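Local coordinates for protein Kif13b (Mus musculus, PDB 5B64) that is a kinesin-family protein, probably a microtubule motor, whose MAGUK-binding stalk segment binds the guanylate kinase-like domain of DLG in an atypical recognition mode, at residues Y30-L35 and R92-W98; R87-M91 and P117-E121. Numbering follows the deposited sequence.

Contact 1: residues Y30-L35 and R92-W98; sequences YIAEEL and RDLYQEW
Two helical segments pack with their N-to-C directions in the same sense, crossing at 38° with axes 10.3 Å apart at closest approach. Residues 30-34 form the last turn of helix 9-34, and L35 leaves it (phi/psi -87/3); residues 92-98 are helical throughout. I31 and Y95 set the register, CA to CA 6.7 Å. At R92 the backbone N lies 4.0 Å from CD1 of I31 (m, t), while the guanidinium reaches back to a salt bridge with E27. L94 (t, p) meets L35, CD2 to L35 CD1 3.5 Å; the branched aliphatic chains of I31, L35 and L94 fill the space between the helices. This helix pair is joined by apolar side chains, with no hydrogen bond between the segments; the intervening chain includes the antiparallel strands 40-46, 64-71 and 75-80. Partly exposed Y95 (t) spans from I31 to E34, its flat apolar ring suiting the packing: CB lies 4.0 Å from I31 CG2, edge atom CE1 3.6 Å from E34 CG, and OH 3.8 Å from Y30 OH. The broad indole of W98 (t) covers L35 with one face, CE3 to L35 CD2 3.5 Å, and CH2 approaches E34 O at 3.5 Å.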
ATOM      1  N   TYR B  30       5.504   2.486 -16.078  1.00 58.94           N
ATOM      2  CA  TYR B  30       6.763   2.023 -15.529  1.00 59.01           C
ATOM      3  C   TYR B  30       6.852   2.340 -14.024  1.00 63.23           C
ATOM      4  O   TYR B  30       7.248   1.483 -13.205  1.00 57.41           O
ATOM      5  CB  TYR B  30       7.929   2.664 -16.291  1.00 57.97           C
ATOM      6  CG  TYR B  30       9.247   2.438 -15.613  1.00 59.63           C
ATOM      7  CD1 TYR B  30       9.860   3.452 -14.878  1.00 57.80           C
ATOM      8  CD2 TYR B  30       9.869   1.193 -15.671  1.00 55.73           C
ATOM      9  CE1 TYR B  30      11.083   3.222 -14.222  1.00 54.81           C
ATOM     10  CE2 TYR B  30      11.072   0.970 -15.031  1.00 56.56           C
ATOM     11  CZ  TYR B  30      11.669   1.982 -14.312  1.00 55.98           C
ATOM     12  OH  TYR B  30      12.858   1.738 -13.683  1.00 71.35           O
ATOM     13  N   ILE B  31       6.501   3.578 -13.675  1.00 55.79           N
ATOM     14  CA  ILE B  31       6.535   4.025 -12.296  1.00 60.25           C
ATOM     15  C   ILE B  31       5.550   3.212 -11.481  1.00 62.03           C
ATOM     16  O   ILE B  31       5.831   2.806 -10.345  1.00 63.17           O
ATOM     17  CB  ILE B  31       6.150   5.496 -12.198  1.00 62.35           C
ATOM     18  CG1 ILE B  31       7.191   6.348 -12.919  1.00 57.09           C
ATOM     19  CG2 ILE B  31       6.008   5.906 -10.751  1.00 65.45           C
ATOM     20  CD1 ILE B  31       6.824   7.767 -13.018  1.00 47.90           C
ATOM     21  N   ALA B  32       4.393   2.964 -12.081  1.00 55.08           N
ATOM     22  CA  ALA B  32       3.385   2.154 -11.438  1.00 54.45           C
ATOM     23  C   ALA B  32       3.953   0.761 -11.158  1.00 60.15           C
ATOM     24  O   ALA B  32       3.746   0.189 -10.088  1.00 70.64           O
ATOM     25  CB  ALA B  32       2.153   2.081 -12.293  1.00 44.66           C
ATOM     26  N   GLU B  33       4.707   0.223 -12.102  1.00 58.61           N
ATOM     27  CA  GLU B  33       5.286  -1.101 -11.905  1.00 62.81           C
ATOM     28  C   GLU B  33       6.322  -1.078 -10.780  1.00 64.77           C
ATOM     29  O   GLU B  33       6.383  -2.003  -9.962  1.00 66.06           O
ATOM     30  CB  GLU B  33       5.910  -1.625 -13.214  1.00 60.90           C
ATOM     31  CG  GLU B  33       6.306  -3.091 -13.172  1.00 75.99           C
ATOM     32  CD  GLU B  33       5.108  -4.041 -13.133  1.00 97.13           C
ATOM     33  OE1 GLU B  33       4.014  -3.679 -13.638  1.00106.10           O
ATOM     34  OE2 GLU B  33       5.265  -5.164 -12.602  1.00103.01           O
ATOM     35  N   GLU B  34       7.134  -0.021 -10.749  1.00 63.84           N
ATOM     36  CA  GLU B  34       8.200   0.099  -9.757  1.00 70.14           C
ATOM     37  C   GLU B  34       7.625   0.158  -8.345  1.00 72.10           C
ATOM     38  O   GLU B  34       8.188  -0.407  -7.392  1.00 67.79           O
ATOM     39  CB  GLU B  34       9.050   1.348 -10.020  1.00 70.49           C
ATOM     40  CG  GLU B  34      10.010   1.236 -11.199  1.00 74.31           C
ATOM     41  CD  GLU B  34      10.980   0.071 -11.055  1.00 86.78           C
ATOM     42  OE1 GLU B  34      12.011   0.214 -10.353  1.00 92.84           O
ATOM     43  OE2 GLU B  34      10.706  -0.993 -11.648  1.00 90.07           O
ATOM     44  N   LEU B  35       6.491   0.842  -8.222  1.00 69.31           N
ATOM     45  CA  LEU B  35       5.921   1.103  -6.915  1.00 64.95           C
ATOM     46  C   LEU B  35       5.031  -0.039  -6.476  1.00 68.48           C
ATOM     47  O   LEU B  35       4.437  -0.001  -5.392  1.00 70.85           O
ATOM     48  CB  LEU B  35       5.188   2.437  -6.907  1.00 61.49           C
ATOM     49  CG  LEU B  35       6.113   3.648  -7.048  1.00 62.72           C
ATOM     50  CD1 LEU B  35       5.581   4.760  -6.238  1.00 70.80           C
ATOM     51  CD2 LEU B  35       7.514   3.348  -6.584  1.00 65.29           C
ATOM     52  N   ARG B  92       6.005  10.888 -10.573  1.00 64.77           N
ATOM     53  CA  ARG B  92       7.422  11.263 -10.534  1.00 64.59           C
ATOM     54  C   ARG B  92       7.910  11.649  -9.136  1.00 63.19           C
ATOM     55  O   ARG B  92       8.947  11.162  -8.695  1.00 64.04           O
ATOM     56  CB  ARG B  92       7.707  12.400 -11.512  1.00 60.33           C
ATOM     57  CG  ARG B  92       7.477  12.013 -12.957  1.00 57.04           C
ATOM     58  CD  ARG B  92       7.695  13.189 -13.889  1.00 60.48           C
ATOM     59  NE  ARG B  92       7.307  12.861 -15.256  1.00 60.94           N
ATOM     60  CZ  ARG B  92       6.498  13.594 -16.010  1.00 62.92           C
ATOM     61  NH1 ARG B  92       5.986  14.730 -15.547  1.00 63.04           N
ATOM     62  NH2 ARG B  92       6.213  13.193 -17.241  1.00 66.51           N
ATOM     63  N   ASP B  93       7.158  12.514  -8.456  1.00 64.45           N
ATOM     64  CA  ASP B  93       7.424  12.877  -7.058  1.00 62.82           C
ATOM     65  C   ASP B  93       7.497  11.675  -6.151  1.00 67.11           C
ATOM     66  O   ASP B  93       8.469  11.527  -5.406  1.00 73.16           O
ATOM     67  CB  ASP B  93       6.345  13.801  -6.505  1.00 60.32           C
ATOM     68  CG  ASP B  93       6.466  15.219  -7.027  1.00 79.76           C
ATOM     69  OD1 ASP B  93       7.472  15.517  -7.713  1.00 83.02           O
ATOM     70  OD2 ASP B  93       5.552  16.038  -6.747  1.00 87.59           O
ATOM     71  N   LEU B  94       6.467  10.826  -6.211  1.00 58.20           N
ATOM     72  CA  LEU B  94       6.373   9.661  -5.326  1.00 60.82           C
ATOM     73  C   LEU B  94       7.531   8.702  -5.601  1.00 66.94           C
ATOM     74  O   LEU B  94       8.145   8.145  -4.685  1.00 67.04           O
ATOM     75  CB  LEU B  94       5.048   8.937  -5.523  1.00 56.60           C
ATOM     76  CG  LEU B  94       4.702   7.881  -4.469  1.00 59.72           C
ATOM     77  CD1 LEU B  94       4.592   8.504  -3.076  1.00 52.66           C
ATOM     78  CD2 LEU B  94       3.408   7.125  -4.829  1.00 60.03           C
ATOM     79  N   TYR B  95       7.836   8.550  -6.880  1.00 61.60           N
ATOM     80  CA  TYR B  95       8.938   7.715  -7.310  1.00 63.47           C
ATOM     81  C   TYR B  95      10.286   8.189  -6.758  1.00 65.25           C
ATOM     82  O   TYR B  95      11.063   7.399  -6.220  1.00 63.29           O
ATOM     83  CB  TYR B  95       8.983   7.684  -8.834  1.00 58.45           C
ATOM     84  CG  TYR B  95      10.045   6.779  -9.365  1.00 60.17           C
ATOM     85  CD1 TYR B  95       9.843   5.403  -9.430  1.00 59.57           C
ATOM     86  CD2 TYR B  95      11.265   7.291  -9.801  1.00 65.22           C
ATOM     87  CE1 TYR B  95      10.829   4.556  -9.937  1.00 62.20           C
ATOM     88  CE2 TYR B  95      12.262   6.451 -10.292  1.00 67.28           C
ATOM     89  CZ  TYR B  95      12.035   5.084 -10.358  1.00 67.57           C
ATOM     90  OH  TYR B  95      13.021   4.251 -10.850  1.00 78.19           O
ATOM     91  N   GLN B  96      10.568   9.479  -6.905  1.00 62.81           N
ATOM     92  CA  GLN B  96      11.839  10.020  -6.449  1.00 63.43           C
ATOM     93  C   GLN B  96      11.886   9.958  -4.930  1.00 64.49           C
ATOM     94  O   GLN B  96      12.935   9.732  -4.342  1.00 67.52           O
ATOM     95  CB  GLN B  96      12.028  11.450  -6.939  1.00 52.75           C
ATOM     96  CG  GLN B  96      13.330  12.063  -6.501  1.00 75.97           C
ATOM     97  CD  GLN B  96      13.480  13.504  -6.972  1.00 87.32           C
ATOM     98  OE1 GLN B  96      12.533  14.299  -6.907  1.00 90.61           O
ATOM     99  NE2 GLN B  96      14.670  13.847  -7.455  1.00 93.04           N
ATOM    100  N   GLU B  97      10.734  10.142  -4.297  1.00 64.69           N
ATOM    101  CA  GLU B  97      10.648  10.005  -2.855  1.00 66.20           C
ATOM    102  C   GLU B  97      10.976   8.566  -2.434  1.00 70.96           C
ATOM    103  O   GLU B  97      11.679   8.340  -1.451  1.00 74.63           O
ATOM    104  CB  GLU B  97       9.265  10.417  -2.343  1.00 57.75           C
ATOM    105  CG  GLU B  97       9.286  10.800  -0.882  1.00 61.69           C
ATOM    106  CD  GLU B  97       7.901  10.941  -0.257  1.00 66.73           C
ATOM    107  OE1 GLU B  97       7.822  11.081   0.997  1.00 74.26           O
ATOM    108  OE2 GLU B  97       6.906  10.911  -1.008  1.00 55.08           O
ATOM    109  N   TRP B  98      10.457   7.604  -3.188  1.00 65.90           N
ATOM    110  CA  TRP B  98      10.688   6.196  -2.927  1.00 66.34           C
ATOM    111  C   TRP B  98      12.163   5.833  -3.076  1.00 67.46           C
ATOM    112  O   TRP B  98      12.747   5.222  -2.173  1.00 67.82           O
ATOM    113  CB  TRP B  98       9.830   5.357  -3.878  1.00 71.31           C
ATOM    114  CG  TRP B  98       9.981   3.880  -3.695  1.00 78.02           C
ATOM    115  CD1 TRP B  98       9.665   3.154  -2.586  1.00 82.53           C
ATOM    116  CD2 TRP B  98      10.462   2.945  -4.664  1.00 81.53           C
ATOM    117  NE1 TRP B  98       9.926   1.823  -2.803  1.00 85.37           N
ATOM    118  CE2 TRP B  98      10.422   1.671  -4.070  1.00 84.16           C
ATOM    119  CE3 TRP B  98      10.934   3.063  -5.976  1.00 87.81           C
ATOM    120  CZ2 TRP B  98      10.825   0.520  -4.747  1.00 89.34           C
ATOM    121  CZ3 TRP B  98      11.339   1.916  -6.648  1.00 87.72           C
ATOM    122  CH2 TRP B  98      11.280   0.664  -6.034  1.00 87.71           C
TER

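Contact 2: residues R87-M91 and P117-E121; sequences RLLDM and PFYDE
Residues 87-91 make a little over one turn of helix 81-100, with M91 N hydrogen-bonded to R87 O at 2.9 Å. Against it runs an irregular segment: P117 (phi/psi -81/6) and F118 (-91/-24) bend the chain, then Y119 (-151/148) and D120 (-110/114) extend it. The closest CA atoms, M91 and P117, are 6.4 Å apart. R87 (m, m, t) points toward the loop and, being long and planar, serves two acceptor groups, the P117 carbonyl and the D120 carboxylate: NH2 donates to P117 O and to D120 OD1, both 3.1 Å, and NH1 to D120 OD2 at 3.1 Å, giving a bidentate salt bridge that ties the loop to the helix. P117 packs its compact ring on the helix, CB on D90 CB at 4.2 Å and CG on M91 CG at 4.2 Å. M91 (m, t, t), long, unbranched and flexible, lays its sulfur beside the F118 ring in a Met-aromatic contact, SD to CD2 3.5 Å. R87 also forms a salt bridge with an acidic side chain of the DLG GK chain; K83 shares D120. The F118 ring packs against I31 and A32 of helix 9-34 while touching M91, and R87 makes a cation-pi contact with W79. Towards the sheet, Y119 packs on V69, R71 and Q77, D120 O accepts from Q77, and F118 O from Y41 OH.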
ATOM      1  N   ARG B  87      -1.202  13.963 -13.183  1.00 68.45           N
ATOM      2  CA  ARG B  87      -0.899  12.880 -12.258  1.00 69.97           C
ATOM      3  C   ARG B  87       0.555  12.475 -12.339  1.00 71.48           C
ATOM      4  O   ARG B  87       1.135  12.097 -11.327  1.00 69.72           O
ATOM      5  CB  ARG B  87      -1.767  11.653 -12.510  1.00 68.01           C
ATOM      6  CG  ARG B  87      -3.090  11.715 -11.819  1.00 66.23           C
ATOM      7  CD  ARG B  87      -2.984  11.879 -10.296  1.00 60.37           C
ATOM      8  NE  ARG B  87      -4.310  12.178  -9.786  1.00 58.47           N
ATOM      9  CZ  ARG B  87      -5.302  11.296  -9.723  1.00 63.30           C
ATOM     10  NH1 ARG B  87      -6.498  11.676  -9.282  1.00 69.89           N
ATOM     11  NH2 ARG B  87      -5.104  10.032 -10.088  1.00 62.81           N
ATOM     12  N   LEU B  88       1.134  12.538 -13.543  1.00 70.94           N
ATOM     13  CA  LEU B  88       2.571  12.284 -13.714  1.00 66.78           C
ATOM     14  C   LEU B  88       3.454  13.169 -12.808  1.00 65.45           C
ATOM     15  O   LEU B  88       4.493  12.730 -12.325  1.00 60.81           O
ATOM     16  CB  LEU B  88       2.994  12.409 -15.183  1.00 54.97           C
ATOM     17  CG  LEU B  88       2.697  11.115 -15.941  1.00 58.14           C
ATOM     18  CD1 LEU B  88       2.834  11.304 -17.462  1.00 55.08           C
ATOM     19  CD2 LEU B  88       3.583   9.979 -15.433  1.00 58.51           C
ATOM     20  N   LEU B  89       3.035  14.408 -12.581  1.00 63.60           N
ATOM     21  CA  LEU B  89       3.750  15.269 -11.670  1.00 64.21           C
ATOM     22  C   LEU B  89       3.878  14.551 -10.321  1.00 62.56           C
ATOM     23  O   LEU B  89       4.951  14.529  -9.709  1.00 67.82           O
ATOM     24  CB  LEU B  89       3.006  16.594 -11.519  1.00 69.18           C
ATOM     25  CG  LEU B  89       3.388  17.768 -12.425  1.00 73.02           C
ATOM     26  CD1 LEU B  89       3.915  17.289 -13.757  1.00 64.84           C
ATOM     27  CD2 LEU B  89       2.195  18.736 -12.620  1.00 59.44           C
ATOM     28  N   ASP B  90       2.783  13.934  -9.896  1.00 53.53           N
ATOM     29  CA  ASP B  90       2.710  13.256  -8.611  1.00 60.67           C
ATOM     30  C   ASP B  90       3.443  11.911  -8.586  1.00 66.39           C
ATOM     31  O   ASP B  90       4.111  11.591  -7.606  1.00 71.89           O
ATOM     32  CB  ASP B  90       1.247  13.071  -8.193  1.00 61.72           C
ATOM     33  CG  ASP B  90       0.538  14.394  -7.948  1.00 76.38           C
ATOM     34  OD1 ASP B  90       1.177  15.335  -7.411  1.00 81.71           O
ATOM     35  OD2 ASP B  90      -0.664  14.494  -8.294  1.00 84.45           O
ATOM     36  N   MET B  91       3.297  11.130  -9.655  1.00 64.68           N
ATOM     37  CA  MET B  91       3.953   9.830  -9.792  1.00 61.35           C
ATOM     38  C   MET B  91       5.483   9.970  -9.762  1.00 65.07           C
ATOM     39  O   MET B  91       6.171   9.262  -9.021  1.00 65.85           O
ATOM     40  CB  MET B  91       3.518   9.166 -11.104  1.00 60.55           C
ATOM     41  CG  MET B  91       2.007   9.036 -11.313  1.00 53.47           C
ATOM     42  SD  MET B  91       1.661   8.094 -12.821  1.00 64.01           S
ATOM     43  CE  MET B  91      -0.071   8.410 -13.109  1.00 50.46           C
ATOM     44  N   PRO B 117      -1.507   7.456  -6.665  1.00 67.59           N
ATOM     45  CA  PRO B 117      -1.941   8.440  -7.665  1.00 66.64           C
ATOM     46  C   PRO B 117      -2.212   7.767  -9.018  1.00 65.86           C
ATOM     47  O   PRO B 117      -2.482   8.454 -10.016  1.00 68.80           O
ATOM     48  CB  PRO B 117      -0.731   9.381  -7.762  1.00 58.72           C
ATOM     49  CG  PRO B 117       0.455   8.489  -7.429  1.00 54.48           C
ATOM     50  CD  PRO B 117      -0.047   7.478  -6.431  1.00 60.40           C
ATOM     51  N   PHE B 118      -2.137   6.436  -9.048  1.00 57.03           N
ATOM     52  CA  PHE B 118      -2.170   5.697 -10.311  1.00 61.51           C
ATOM     53  C   PHE B 118      -3.591   5.284 -10.724  1.00 64.89           C
ATOM     54  O   PHE B 118      -3.880   5.074 -11.910  1.00 63.91           O
ATOM     55  CB  PHE B 118      -1.254   4.463 -10.256  1.00 60.21           C
ATOM     56  CG  PHE B 118       0.178   4.770  -9.885  1.00 68.17           C
ATOM     57  CD1 PHE B 118       0.628   4.586  -8.572  1.00 68.89           C
ATOM     58  CD2 PHE B 118       1.085   5.240 -10.847  1.00 66.47           C
ATOM     59  CE1 PHE B 118       1.952   4.874  -8.225  1.00 66.55           C
ATOM     60  CE2 PHE B 118       2.414   5.529 -10.498  1.00 58.48           C
ATOM     61  CZ  PHE B 118       2.845   5.341  -9.195  1.00 60.93           C
ATOM     62  N   TYR B 119      -4.480   5.176  -9.749  1.00 60.24           N
ATOM     63  CA  TYR B 119      -5.832   4.719 -10.032  1.00 67.73           C
ATOM     64  C   TYR B 119      -6.805   5.333  -9.017  1.00 70.43           C
ATOM     65  O   TYR B 119      -6.439   5.596  -7.877  1.00 80.48           O
ATOM     66  CB  TYR B 119      -5.860   3.178 -10.025  1.00 64.85           C
ATOM     67  CG  TYR B 119      -7.212   2.564 -10.256  1.00 68.29           C
ATOM     68  CD1 TYR B 119      -7.713   2.385 -11.551  1.00 69.91           C
ATOM     69  CD2 TYR B 119      -8.003   2.162  -9.183  1.00 71.19           C
ATOM     70  CE1 TYR B 119      -8.967   1.822 -11.761  1.00 73.17           C
ATOM     71  CE2 TYR B 119      -9.262   1.606  -9.388  1.00 74.35           C
ATOM     72  CZ  TYR B 119      -9.731   1.432 -10.671  1.00 75.95           C
ATOM     73  OH  TYR B 119     -10.968   0.870 -10.856  1.00 82.16           O
ATOM     74  N   ASP B 120      -8.034   5.593  -9.434  1.00 64.92           N
ATOM     75  CA  ASP B 120      -8.979   6.259  -8.553  1.00 70.34           C
ATOM     76  C   ASP B 120     -10.101   5.340  -8.076  1.00 81.81           C
ATOM     77  O   ASP B 120     -10.920   4.880  -8.873  1.00 84.94           O
ATOM     78  CB  ASP B 120      -9.510   7.533  -9.212  1.00 68.20           C
ATOM     79  CG  ASP B 120      -8.434   8.615  -9.322  1.00 89.47           C
ATOM     80  OD1 ASP B 120      -7.393   8.489  -8.624  1.00 90.77           O
ATOM     81  OD2 ASP B 120      -8.618   9.586 -10.090  1.00 78.22           O
ATOM     82  N   GLU B 121     -10.112   5.073  -6.769  1.00 87.12           N
ATOM     83  CA  GLU B 121     -11.085   4.165  -6.153  1.00 93.67           C
ATOM     84  C   GLU B 121     -12.528   4.535  -6.486  1.00102.86           C
ATOM     85  O   GLU B 121     -13.343   3.647  -6.744  1.00108.09           O
ATOM     86  CB  GLU B 121     -10.882   4.074  -4.632  1.00 84.95           C
TER

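Both contacts draw on helix 81-100, contact 2 on residues 87-91 and contact 1 on the turns that follow, and their centres lie 10 Å apart. They touch through a continuous patch of packing: F118 of contact 2 reaches helix 9-34, with CZ 3.6 Å from I31 CG2 and CE2 3.6 Å from A32 N, while L94 CD2 of contact 1 sits 3.8 Å from P117 CD. The C-terminal loop thus packs against both helices of the pair. E97, on the 92-98 segment but outside the contact itself, hydrogen-bonds to the bound DLG GK chain, whereas R87, D90 and P117 of contact 2 touch that chain directly.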